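PDB 2EA3: chymotrypsin from Cellulomonas bogoriensis, which probably cleaves peptide bonds within proteins as a serine endopeptidase of the trypsin-like S1 family, this chain being the protease domain of a longer precursor. Local coordinates for residues T107-N112 and L125-V130; I28-C33 and G54-F59; C131-D136 and G156-G161; G6-I11 and S97-G102; Q148-G153 and F165-N170. All blocks are in the same frame, centred on the assembly; numbering follows the deposited sequence.

Contact 1: residues T107-N112 and L125-V130; sequences TITALN and LIRTTV
The guanidinium of R127 meets the other strand at its edge, where T109 OG1 lies in the plane of the group, 3.7 Å from NE of R127. Water 2 joins the two, accepting from R127 NE at 2.7 Å and bonding to T109 OG1. Extended from CG to NE, the arginine runs past the threonine hydroxyl and reaches water, a fitting role for a long, charged side chain on the outer surface. Behind it, CB of R127 rests on CB of A110 at 3.9 Å, a meeting the small alanine allows. T109 and A110 both face R127, which makes a classic beta bulge: the N-H of T109 bonds to R127 O at 2.8 Å, that of A110 only weakly, and R127 N returns a bond to A110 O. Further along, T129 OG1 accepts from T107 N at 3.0 Å while T129 N bonds back to T107 O. On the inner side the branched I108 and I126 bring their CG2 methyls within 3.9 Å. Strand 125-128 lies between strand 102-110 and strand 161-168 of the second barrel; T128 OG1 and T164 O are hydrogen-bonded on that far side, and I108 packs on V94 of strand 93-98.

Contact 2: residues I28-C33 and G54-F59; sequences ITAGHC and GNDYAF
H32 and D56 meet through a pair of bonds that fix both side chains. With CG anti to its backbone N (chi1 -167°), D56 reaches across and turns both oxygens toward the histidine. Its OD1 uses the syn lone pair to accept from H32 ND1 at 2.7 Å, and lies in the plane of the imidazole; the carboxylate itself is rotated 47° from that plane. The second oxygen, OD2, takes the backbone N-H of the same histidine, H32 N, at 2.7 Å. H32 can be gripped in this way because its CG sits between the backbone N and the carbonyl carbon (chi1 78°), which brings the ring round to the aspartate. D56 is steadied from behind: S152 OG bonds to OD1, and D56 N is paired with Q167 OE1. An alanine here would probably leave H32 ND1 and H32 N without their acceptors, cost S152 one of its partners, and hold the imidazole less firmly in rotation.

Beside this pair the chains run as antiparallel strands, with T29 N and A58 N each bonded to the other residue's O. Close approach demands small residues: a side chain on G31 would strike Y57 O, and CB of A58 fits against G31 CA at 3.8 Å. With NE2 of H32 bonded to S137 OG, the geometry is consistent with the Ser-His-Asp triad of chymotrypsin-like proteases.

Contact 3: residues C131-D136 and G156-G161; sequences CAEPGD and GNCRTG
The disulfide between C131 and C158 ties together two surface loops of the second barrel, one of them leading into the Gly-Asp-Ser segment of the family. In chymotrypsin-like proteases a disulfide at this place links the loops bordering the primary specificity pocket, and this one probably does the same. The sulfurs lie 2.0 Å apart with a C-S-S-C torsion of 98°, near the relaxed right angle. C131 SG sits between the backbone N and the carbonyl carbon (chi1 62°), which aims it at the neighbouring loop.

E133 adds the polar half of the link. Its extended chain passes CB of N157, and OE2 accepts the backbone N-H of C158 at 2.9 Å through its anti lone pair, in a nearly straight bond. R159 approaches from another side: NH1 forms a salt bridge to E133 OE2 at 3.1 Å and a weak bond to OE1, the guanidinium steeply inclined to the carboxylate. N157 shapes its own loop. Its OD1 takes R159 N at 2.8 Å in an Asx turn, and T160 N, 2.9 Å from N157 OD1, extends this into an Asx motif. In the other loop D136 OD1 accepts from E133 N at 2.8 Å.

The covalent bond thus does the tying, while one oxygen of E133 serves both an N-H and an arginine, a setting likely to favour the ionised glutamate.

Contact 4: residues G6-I11 and S97-G102; sequences GNAYTI and SGSTTG
S99 meets A8 through CB, which its backbone points toward the alanine, while a chi1 of 66°, setting OG between the backbone N and the carbonyl carbon, brings the hydroxyl alongside the same methyl. The two CB atoms are 3.5 Å apart, tighter than ordinary van der Waals contact, and S99 OG is 3.7 Å from A8 CB. S97 behaves otherwise: its OG is anti to the backbone N (chi1 -177°) and comes to 3.4 Å from G6 CA, on its way to a hydrogen bond with N73 O. Only a residue without a side chain suits position 6. A CB there would run into S97 OG, and with a phi of 93° it would also press on the carbonyl of the preceding residue. G6 CA further makes a CH...O contact to S97 O at 3.4 Å.

The polar groups along this seam look mostly to third parties: G6 O bonds with Y75 OH, and S99 N with S18 OG. Small serines and glycines let the backbones come close without pairing as strands. Beyond the seam the chain 97-102 folds back at once: G98 N bonds to G102 O at 3.1 Å and G102 N to G98 O at 2.9 Å, closing a tight hairpin around S99, T100 and T101. Strand 8-11 belongs to the first barrel and strand 93-98 to the second, and this small junction is part of the interface between the two six-stranded antiparallel barrels that define the chymotrypsin fold.

Contact 5: residues Q148-G153 and F165-N170; sequences QGVTSG and FFQPVN
F166 and T151 form the dense part of this contact. With CG anti to the carbonyl carbon (chi1 -64°), the phenyl ring lies alongside T151 and points the same way; its CD2 is 3.4 Å from T151 CA and its CE2 3.1 Å from T151 OG1, the hydroxyl coming obliquely to the ring. I126, T128 and L141 press on the ring from neighbouring strands, so a large flat hydrocarbon suits this buried place. An alanine in place of F166 would probably open a gap beside T151 and leave I126 and L141 without the surface they pack on. Close backbones also demand G149: a CB there would clash with Q167 O. Buried V169 packs here too, its CG1 3.7 Å from G149 N and its N-H bonded to Q148 O.

The two segments are the arms of an antiparallel hairpin in the second barrel of the chymotrypsin fold, strand 146-154 against strand 161-168. V150 N bonds to Q167 O and Q167 N to V150 O, both at 2.9 Å, and at the other end S152 and G153 both face F165 in a classic bulge. There S152 N bonds to F165 O at 2.9 Å, G153 N only weakly, and F165 N reaches G153 O at 2.7 Å almost in line. S152 OG also bonds to Y117 OH.

Packing is lighter at P168, which covers little of the opposite strand, touching it with CB near Q148 O, while Q167 NE2 bonds to P168 O at 3.1 Å. G153 is partly exposed too, yet well bonded.

How the contacts relate
Contacts 2 and 5 are buried, and they touch: contact 5 supplies partners to the aspartate of contact 2, so a hairpin of the second barrel positions a carboxylate carried by the first. Contact 5 also shares its sheet with contact 1, since I126 and F166 pair across neighbouring strands; contact 1, however, turns an outer face to water, with threonines and an arginine where contact 5 has phenylalanines. Contact 3 is a surface contact, relying on a disulfide and a salt bridge rather than strand pairing. Contact 4 is the smallest, a partly buried seam of glycine, alanine and serine between barrels, tied to contact 3 by T100 and T101 on D136.

Contact 1: residues T107-N112 and L125-V130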
# COMPACT_ATOMS: atom_id res chain seq x y z
N THR A 107 0.65 -12.30 -10.18
CA THR A 107 -0.33 -11.91 -11.20
C THR A 107 -1.66 -11.63 -10.52
O THR A 107 -1.96 -12.20 -9.44
CB THR A 107 -0.53 -13.00 -12.26
OG1 THR A 107 -1.08 -14.15 -11.64
CG2 THR A 107 0.82 -13.39 -12.90
N ILE A 108 -2.46 -10.75 -11.13
CA ILE A 108 -3.77 -10.45 -10.62
C ILE A 108 -4.69 -11.59 -11.04
O ILE A 108 -4.76 -11.91 -12.23
CB ILE A 108 -4.33 -9.13 -11.18
CG1 ILE A 108 -3.51 -7.91 -10.72
CG2 ILE A 108 -5.84 -9.00 -10.85
CD1 ILE A 108 -3.90 -6.61 -11.45
N THR A 109 -5.39 -12.21 -10.09
CA THR A 109 -6.26 -13.33 -10.44
C THR A 109 -7.75 -13.05 -10.32
O THR A 109 -8.55 -13.81 -10.85
CB THR A 109 -5.94 -14.61 -9.63
OG1 THR A 109 -6.13 -14.36 -8.24
CG2 THR A 109 -4.52 -15.07 -9.90
N ALA A 110 -8.11 -11.99 -9.62
CA ALA A 110 -9.50 -11.55 -9.50
C ALA A 110 -9.55 -10.11 -9.07
O ALA A 110 -8.62 -9.60 -8.45
CB ALA A 110 -10.28 -12.42 -8.50
N LEU A 111 -10.66 -9.46 -9.41
CA LEU A 111 -10.99 -8.14 -8.91
C LEU A 111 -12.28 -8.24 -8.08
O LEU A 111 -13.03 -9.22 -8.19
CB LEU A 111 -11.15 -7.14 -10.06
CG LEU A 111 -10.00 -7.03 -11.07
CD1 LEU A 111 -10.46 -6.19 -12.27
CD2 LEU A 111 -8.72 -6.47 -10.43
N ASN A 112 -12.51 -7.23 -7.25
CA ASN A 112 -13.69 -7.19 -6.37
C ASN A 112 -13.88 -8.48 -5.54
O ASN A 112 -15.00 -9.00 -5.44
CB ASN A 112 -14.96 -6.86 -7.16
CG ASN A 112 -16.00 -6.10 -6.32
OD1 ASN A 112 -15.68 -5.49 -5.31
ND2 ASN A 112 -17.26 -6.14 -6.76
N LEU A 125 -11.58 -6.03 -3.23
CA LEU A 125 -10.13 -6.24 -3.24
C LEU A 125 -9.59 -6.89 -4.50
O LEU A 125 -10.28 -7.70 -5.14
CB LEU A 125 -9.71 -7.10 -2.04
CG LEU A 125 -10.01 -6.48 -0.67
CD1 LEU A 125 -9.63 -7.43 0.43
CD2 LEU A 125 -9.26 -5.14 -0.51
N ILE A 126 -8.36 -6.54 -4.84
CA ILE A 126 -7.62 -7.19 -5.92
C ILE A 126 -6.98 -8.46 -5.35
O ILE A 126 -6.20 -8.41 -4.40
CB ILE A 126 -6.49 -6.28 -6.46
CG1 ILE A 126 -7.06 -4.96 -6.98
CG2 ILE A 126 -5.70 -7.01 -7.55
CD1 ILE A 126 -6.00 -3.90 -7.20
N ARG A 127 -7.33 -9.61 -5.92
CA ARG A 127 -6.72 -10.88 -5.50
C ARG A 127 -5.50 -11.18 -6.36
O ARG A 127 -5.55 -11.04 -7.58
CB ARG A 127 -7.75 -12.01 -5.61
CG ARG A 127 -7.29 -13.32 -4.99
CD ARG A 127 -8.32 -14.43 -5.17
NE ARG A 127 -7.63 -15.72 -5.11
CZ ARG A 127 -7.75 -16.62 -4.14
NH1 ARG A 127 -8.58 -16.43 -3.12
NH2 ARG A 127 -7.05 -17.75 -4.21
N THR A 128 -4.40 -11.59 -5.73
CA THR A 128 -3.16 -11.93 -6.47
C THR A 128 -2.45 -13.16 -5.94
O THR A 128 -2.75 -13.63 -4.84
CB THR A 128 -2.11 -10.80 -6.40
OG1 THR A 128 -1.45 -10.84 -5.11
CG2 THR A 128 -2.75 -9.41 -6.66
N THR A 129 -1.46 -13.63 -6.70
CA THR A 129 -0.59 -14.74 -6.28
C THR A 129 0.70 -14.20 -5.67
O THR A 129 1.68 -14.94 -5.49
CB THR A 129 -0.19 -15.61 -7.49
OG1 THR A 129 0.45 -14.78 -8.46
CG2 THR A 129 -1.41 -16.25 -8.13
N VAL A 130 0.74 -12.89 -5.40
CA VAL A 130 1.94 -12.30 -4.79
C VAL A 130 1.94 -12.74 -3.31
O VAL A 130 0.90 -12.81 -2.71
CB VAL A 130 1.89 -10.75 -4.85
CG1 VAL A 130 3.12 -10.13 -4.18
CG2 VAL A 130 1.74 -10.25 -6.30
O HOH W 1 1.36 -15.97 -10.71
O HOH W 2 -5.23 -16.11 -6.39

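Contact 2: residues I28-C33 and G54-F59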
# COMPACT_ATOMS: atom_id res chain seq x y z
N ILE A 28 -0.61 7.33 1.09
CA ILE A 28 -1.70 6.42 1.33
C ILE A 28 -1.15 5.05 1.69
O ILE A 28 -0.02 4.69 1.32
CB ILE A 28 -2.67 6.35 0.12
CG1 ILE A 28 -1.93 5.97 -1.17
CG2 ILE A 28 -3.44 7.68 -0.02
CD1 ILE A 28 -2.90 5.69 -2.34
N THR A 29 -1.95 4.29 2.44
CA THR A 29 -1.49 3.05 3.07
C THR A 29 -2.77 2.27 3.41
O THR A 29 -3.84 2.70 2.97
CB THR A 29 -0.56 3.34 4.30
OG1 THR A 29 0.03 2.13 4.82
CG2 THR A 29 -1.34 4.09 5.44
N ALA A 30 -2.67 1.17 4.17
CA ALA A 30 -3.84 0.34 4.46
C ALA A 30 -4.55 0.90 5.70
O ALA A 30 -3.90 1.34 6.64
CB ALA A 30 -3.45 -1.13 4.71
N GLY A 31 -5.88 0.88 5.69
CA GLY A 31 -6.68 1.34 6.84
C GLY A 31 -6.48 0.55 8.12
O GLY A 31 -6.62 1.09 9.22
N HIS A 32 -6.16 -0.74 8.00
CA HIS A 32 -5.92 -1.54 9.21
C HIS A 32 -4.62 -1.16 9.93
O HIS A 32 -4.39 -1.61 11.05
CB HIS A 32 -6.00 -3.05 8.94
CG HIS A 32 -4.78 -3.64 8.29
ND1 HIS A 32 -4.73 -3.93 6.94
CD2 HIS A 32 -3.60 -4.04 8.81
CE1 HIS A 32 -3.55 -4.45 6.65
NE2 HIS A 32 -2.84 -4.53 7.77
N CYS A 33 -3.79 -0.32 9.30
CA CYS A 33 -2.55 0.12 9.93
C CYS A 33 -2.77 1.05 11.11
O CYS A 33 -1.99 1.03 12.06
CB CYS A 33 -1.65 0.81 8.92
SG CYS A 33 -1.25 -0.33 7.60
N GLY A 54 -14.55 -3.35 5.78
CA GLY A 54 -15.35 -2.85 4.66
C GLY A 54 -14.43 -2.50 3.50
O GLY A 54 -14.46 -3.16 2.46
N ASN A 55 -13.62 -1.45 3.70
CA ASN A 55 -12.51 -1.11 2.81
C ASN A 55 -11.23 -1.42 3.57
O ASN A 55 -11.28 -1.92 4.70
CB ASN A 55 -12.52 0.40 2.51
CG ASN A 55 -13.87 0.91 2.01
OD1 ASN A 55 -14.46 1.82 2.60
ND2 ASN A 55 -14.35 0.34 0.93
N ASP A 56 -10.08 -1.10 2.98
CA ASP A 56 -8.84 -1.15 3.76
C ASP A 56 -7.89 -0.06 3.26
O ASP A 56 -6.90 -0.33 2.58
CB ASP A 56 -8.21 -2.56 3.76
CG ASP A 56 -7.10 -2.71 4.82
OD1 ASP A 56 -6.47 -3.79 4.87
OD2 ASP A 56 -6.85 -1.73 5.57
N TYR A 57 -8.21 1.18 3.59
CA TYR A 57 -7.39 2.30 3.15
C TYR A 57 -7.27 3.38 4.18
O TYR A 57 -8.13 3.53 5.05
CB TYR A 57 -7.85 2.90 1.81
CG TYR A 57 -9.26 3.48 1.74
CD1 TYR A 57 -10.26 2.84 1.02
CD2 TYR A 57 -9.59 4.68 2.40
CE1 TYR A 57 -11.58 3.38 0.96
CE2 TYR A 57 -10.89 5.23 2.32
CZ TYR A 57 -11.87 4.59 1.60
OH TYR A 57 -13.14 5.14 1.54
N ALA A 58 -6.20 4.16 4.04
CA ALA A 58 -5.95 5.29 4.92
C ALA A 58 -5.07 6.30 4.23
O ALA A 58 -4.34 5.97 3.29
CB ALA A 58 -5.33 4.84 6.23
N PHE A 59 -5.14 7.53 4.71
CA PHE A 59 -4.30 8.61 4.22
C PHE A 59 -3.57 9.15 5.43
O PHE A 59 -4.19 9.43 6.46
CB PHE A 59 -5.19 9.70 3.60
CG PHE A 59 -4.49 11.02 3.39
CD1 PHE A 59 -3.33 11.10 2.61
CD2 PHE A 59 -5.00 12.18 3.97
CE1 PHE A 59 -2.69 12.33 2.42
CE2 PHE A 59 -4.33 13.42 3.77
CZ PHE A 59 -3.20 13.48 2.99

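Contact 3: residues C131-D136 and G156-G161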
# COMPACT_ATOMS: atom_id res chain seq x y z
N CYS A 131 3.11 -13.01 -2.74
CA CYS A 131 3.18 -13.37 -1.32
C CYS A 131 3.32 -12.09 -0.51
O CYS A 131 3.75 -11.08 -1.04
CB CYS A 131 4.39 -14.28 -1.06
SG CYS A 131 6.02 -13.52 -1.42
N ALA A 132 2.98 -12.14 0.77
CA ALA A 132 3.25 -11.01 1.65
C ALA A 132 3.32 -11.54 3.06
O ALA A 132 2.83 -12.63 3.34
CB ALA A 132 2.15 -9.96 1.54
N GLU A 133 3.96 -10.76 3.92
CA GLU A 133 4.02 -11.13 5.32
C GLU A 133 3.59 -9.91 6.11
O GLU A 133 3.44 -8.85 5.54
CB GLU A 133 5.43 -11.66 5.68
CG GLU A 133 5.62 -13.07 5.06
CD GLU A 133 7.01 -13.65 5.23
OE1 GLU A 133 7.68 -13.28 6.20
OE2 GLU A 133 7.43 -14.48 4.38
N PRO A 134 3.29 -10.09 7.41
CA PRO A 134 2.97 -8.91 8.20
C PRO A 134 4.18 -7.97 8.24
O PRO A 134 5.37 -8.41 8.41
CB PRO A 134 2.66 -9.50 9.58
CG PRO A 134 2.23 -10.95 9.28
CD PRO A 134 3.20 -11.33 8.21
N GLY A 135 3.89 -6.70 8.08
CA GLY A 135 4.88 -5.67 7.90
C GLY A 135 4.77 -5.14 6.49
O GLY A 135 4.99 -3.96 6.27
N ASP A 136 4.43 -6.01 5.54
CA ASP A 136 4.25 -5.59 4.14
C ASP A 136 2.94 -4.83 3.91
O ASP A 136 2.76 -4.18 2.87
CB ASP A 136 4.26 -6.80 3.20
CG ASP A 136 5.61 -7.50 3.15
OD1 ASP A 136 5.60 -8.72 2.88
OD2 ASP A 136 6.66 -6.84 3.34
N GLY A 156 -0.53 -17.38 3.73
CA GLY A 156 0.75 -17.92 3.28
C GLY A 156 1.88 -16.97 3.60
O GLY A 156 1.73 -16.08 4.42
N ASN A 157 3.02 -17.14 2.94
CA ASN A 157 4.19 -16.32 3.21
C ASN A 157 5.08 -16.38 2.00
O ASN A 157 4.72 -17.02 1.01
CB ASN A 157 4.91 -16.80 4.48
CG ASN A 157 5.34 -18.25 4.38
OD1 ASN A 157 6.03 -18.65 3.44
ND2 ASN A 157 4.96 -19.03 5.38
N CYS A 158 6.25 -15.75 2.08
CA CYS A 158 7.11 -15.65 0.91
C CYS A 158 8.09 -16.82 0.81
O CYS A 158 8.85 -16.91 -0.14
CB CYS A 158 7.82 -14.30 0.85
SG CYS A 158 6.70 -12.94 0.40
N ARG A 159 8.05 -17.72 1.79
CA ARG A 159 8.92 -18.89 1.77
C ARG A 159 8.24 -20.00 0.98
O ARG A 159 8.88 -20.66 0.16
CB ARG A 159 9.27 -19.34 3.19
CG ARG A 159 10.17 -18.36 3.96
CD ARG A 159 10.27 -18.70 5.46
NE ARG A 159 8.99 -18.49 6.15
CZ ARG A 159 8.50 -17.30 6.51
NH1 ARG A 159 9.19 -16.19 6.27
NH2 ARG A 159 7.33 -17.23 7.12
N THR A 160 6.95 -20.19 1.20
CA THR A 160 6.23 -21.28 0.55
C THR A 160 5.19 -20.79 -0.47
O THR A 160 4.58 -21.60 -1.16
CB THR A 160 5.60 -22.24 1.57
OG1 THR A 160 4.69 -21.52 2.41
CG2 THR A 160 6.68 -22.91 2.45
N GLY A 161 4.99 -19.48 -0.54
CA GLY A 161 3.98 -18.90 -1.43
C GLY A 161 2.70 -18.54 -0.69
O GLY A 161 2.45 -18.98 0.43

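Contact 4: residues G6-I11 and S97-G102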
# COMPACT_ATOMS: atom_id res chain seq x y z
N GLY A 6 6.79 1.42 -0.31
CA GLY A 6 7.32 0.12 0.09
C GLY A 6 8.20 0.17 1.33
O GLY A 6 8.52 -0.88 1.89
N ASN A 7 8.59 1.37 1.73
CA ASN A 7 9.41 1.54 2.94
C ASN A 7 8.57 1.42 4.23
O ASN A 7 7.39 1.76 4.25
CB ASN A 7 10.15 2.87 2.92
CG ASN A 7 11.40 2.83 2.05
OD1 ASN A 7 12.11 3.84 1.91
ND2 ASN A 7 11.66 1.67 1.45
N ALA A 8 9.21 0.97 5.29
CA ALA A 8 8.55 0.88 6.59
C ALA A 8 8.26 2.28 7.13
O ALA A 8 9.00 3.23 6.85
CB ALA A 8 9.46 0.14 7.57
N TYR A 9 7.19 2.42 7.90
CA TYR A 9 7.04 3.58 8.77
C TYR A 9 6.60 3.02 10.10
O TYR A 9 6.26 1.85 10.20
CB TYR A 9 6.05 4.61 8.21
CG TYR A 9 4.63 4.12 8.07
CD1 TYR A 9 3.66 4.46 9.02
CD2 TYR A 9 4.24 3.33 6.98
CE1 TYR A 9 2.33 4.02 8.89
CE2 TYR A 9 2.92 2.88 6.85
CZ TYR A 9 1.97 3.24 7.81
OH TYR A 9 0.66 2.81 7.69
N THR A 10 6.63 3.83 11.15
CA THR A 10 6.25 3.28 12.44
C THR A 10 5.03 3.99 12.99
O THR A 10 4.80 5.18 12.70
CB THR A 10 7.38 3.35 13.46
OG1 THR A 10 7.79 4.71 13.58
CG2 THR A 10 8.57 2.46 13.03
N ILE A 11 4.25 3.25 13.77
CA ILE A 11 3.10 3.84 14.48
C ILE A 11 3.22 3.42 15.94
O ILE A 11 3.20 2.23 16.23
CB ILE A 11 1.74 3.35 13.93
CG1 ILE A 11 1.64 3.57 12.43
CG2 ILE A 11 0.59 4.09 14.64
CD1 ILE A 11 0.64 2.67 11.76
N SER A 97 5.98 -4.04 -3.18
CA SER A 97 7.12 -3.63 -2.39
C SER A 97 6.64 -3.48 -0.95
O SER A 97 5.66 -2.80 -0.68
CB SER A 97 7.64 -2.29 -2.90
OG SER A 97 8.79 -1.87 -2.19
N GLY A 98 7.33 -4.13 -0.01
CA GLY A 98 6.96 -4.06 1.38
C GLY A 98 8.19 -4.22 2.25
O GLY A 98 9.21 -4.78 1.82
N SER A 99 8.11 -3.72 3.46
CA SER A 99 9.29 -3.60 4.31
C SER A 99 9.74 -4.89 5.01
O SER A 99 10.79 -4.92 5.63
CB SER A 99 9.03 -2.52 5.36
OG SER A 99 8.01 -2.95 6.23
N THR A 100 8.94 -5.95 4.95
CA THR A 100 9.32 -7.22 5.59
C THR A 100 9.95 -8.19 4.62
O THR A 100 10.91 -8.87 4.94
CB THR A 100 8.12 -7.88 6.29
OG1 THR A 100 7.64 -6.96 7.26
CG2 THR A 100 8.52 -9.21 6.98
N THR A 101 9.37 -8.28 3.42
CA THR A 101 9.85 -9.26 2.45
C THR A 101 10.49 -8.64 1.21
O THR A 101 11.06 -9.35 0.39
CB THR A 101 8.71 -10.22 2.06
OG1 THR A 101 7.64 -9.46 1.49
CG2 THR A 101 8.23 -10.97 3.27
N GLY A 102 10.41 -7.31 1.07
CA GLY A 102 10.97 -6.64 -0.09
C GLY A 102 10.07 -6.71 -1.32
O GLY A 102 8.87 -6.49 -1.25

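Contact 5: residues Q148-G153 and F165-N170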
# COMPACT_ATOMS: atom_id res chain seq x y z
N GLN A 148 -1.43 0.30 -8.58
CA GLN A 148 -2.65 -0.52 -8.60
C GLN A 148 -3.37 -0.50 -7.26
O GLN A 148 -4.60 -0.50 -7.20
CB GLN A 148 -2.33 -1.99 -8.92
CG GLN A 148 -1.63 -2.19 -10.27
CD GLN A 148 -2.46 -1.61 -11.37
OE1 GLN A 148 -2.03 -0.70 -12.10
NE2 GLN A 148 -3.69 -2.08 -11.46
N GLY A 149 -2.61 -0.59 -6.18
CA GLY A 149 -3.26 -0.85 -4.90
C GLY A 149 -2.27 -0.85 -3.77
O GLY A 149 -1.07 -0.71 -3.97
N VAL A 150 -2.79 -0.97 -2.55
CA VAL A 150 -1.93 -1.11 -1.39
C VAL A 150 -2.24 -2.45 -0.72
O VAL A 150 -3.39 -2.92 -0.73
CB VAL A 150 -2.08 0.05 -0.39
CG1 VAL A 150 -1.67 1.37 -1.04
CG2 VAL A 150 -3.54 0.14 0.17
N THR A 151 -1.21 -3.06 -0.14
CA THR A 151 -1.34 -4.40 0.43
C THR A 151 -2.33 -4.44 1.59
O THR A 151 -2.22 -3.67 2.53
CB THR A 151 0.06 -4.86 0.91
OG1 THR A 151 0.97 -4.72 -0.19
CG2 THR A 151 0.02 -6.32 1.36
N SER A 152 -3.33 -5.34 1.51
CA SER A 152 -4.29 -5.48 2.61
C SER A 152 -3.92 -6.69 3.47
O SER A 152 -3.65 -6.55 4.66
CB SER A 152 -5.73 -5.58 2.08
OG SER A 152 -6.65 -5.77 3.15
N GLY A 153 -3.86 -7.88 2.88
CA GLY A 153 -3.55 -9.07 3.66
C GLY A 153 -3.76 -10.31 2.82
O GLY A 153 -3.89 -10.22 1.60
N PHE A 165 -4.19 -9.93 -1.04
CA PHE A 165 -5.25 -9.08 -1.52
C PHE A 165 -4.86 -7.63 -1.34
O PHE A 165 -4.15 -7.31 -0.38
CB PHE A 165 -6.53 -9.34 -0.72
CG PHE A 165 -7.07 -10.74 -0.90
CD1 PHE A 165 -6.58 -11.81 -0.14
CD2 PHE A 165 -8.07 -10.99 -1.84
CE1 PHE A 165 -7.09 -13.12 -0.32
CE2 PHE A 165 -8.59 -12.26 -2.01
CZ PHE A 165 -8.09 -13.34 -1.25
N PHE A 166 -5.29 -6.78 -2.27
CA PHE A 166 -4.89 -5.38 -2.27
C PHE A 166 -6.12 -4.51 -2.40
O PHE A 166 -7.06 -4.83 -3.14
CB PHE A 166 -3.93 -5.09 -3.45
CG PHE A 166 -2.64 -5.83 -3.37
CD1 PHE A 166 -2.57 -7.17 -3.77
CD2 PHE A 166 -1.51 -5.23 -2.82
CE1 PHE A 166 -1.37 -7.88 -3.67
CE2 PHE A 166 -0.31 -5.95 -2.71
CZ PHE A 166 -0.25 -7.27 -3.14
N GLN A 167 -6.11 -3.41 -1.65
CA GLN A 167 -7.10 -2.36 -1.77
C GLN A 167 -6.73 -1.51 -3.00
O GLN A 167 -5.66 -0.93 -3.04
CB GLN A 167 -7.07 -1.49 -0.50
CG GLN A 167 -7.75 -0.12 -0.63
CD GLN A 167 -9.25 -0.22 -0.78
OE1 GLN A 167 -9.93 -0.75 0.09
NE2 GLN A 167 -9.77 0.31 -1.88
N PRO A 168 -7.61 -1.44 -4.00
CA PRO A 168 -7.30 -0.63 -5.21
C PRO A 168 -7.06 0.83 -4.87
O PRO A 168 -7.69 1.34 -3.95
CB PRO A 168 -8.58 -0.72 -6.06
CG PRO A 168 -9.38 -1.80 -5.50
CD PRO A 168 -8.89 -2.15 -4.09
N VAL A 169 -6.18 1.51 -5.61
CA VAL A 169 -5.88 2.93 -5.27
C VAL A 169 -6.96 3.92 -5.69
O VAL A 169 -7.15 4.93 -5.04
CB VAL A 169 -4.52 3.45 -5.85
CG1 VAL A 169 -3.30 2.86 -5.07
CG2 VAL A 169 -4.44 3.20 -7.34
N ASN A 170 -7.66 3.66 -6.79
CA ASN A 170 -8.60 4.66 -7.29
C ASN A 170 -9.69 5.09 -6.30
O ASN A 170 -9.93 6.29 -6.16
CB ASN A 170 -9.17 4.29 -8.68
CG ASN A 170 -8.13 4.43 -9.78
OD1 ASN A 170 -7.10 5.09 -9.58
ND2 ASN A 170 -8.39 3.83 -10.94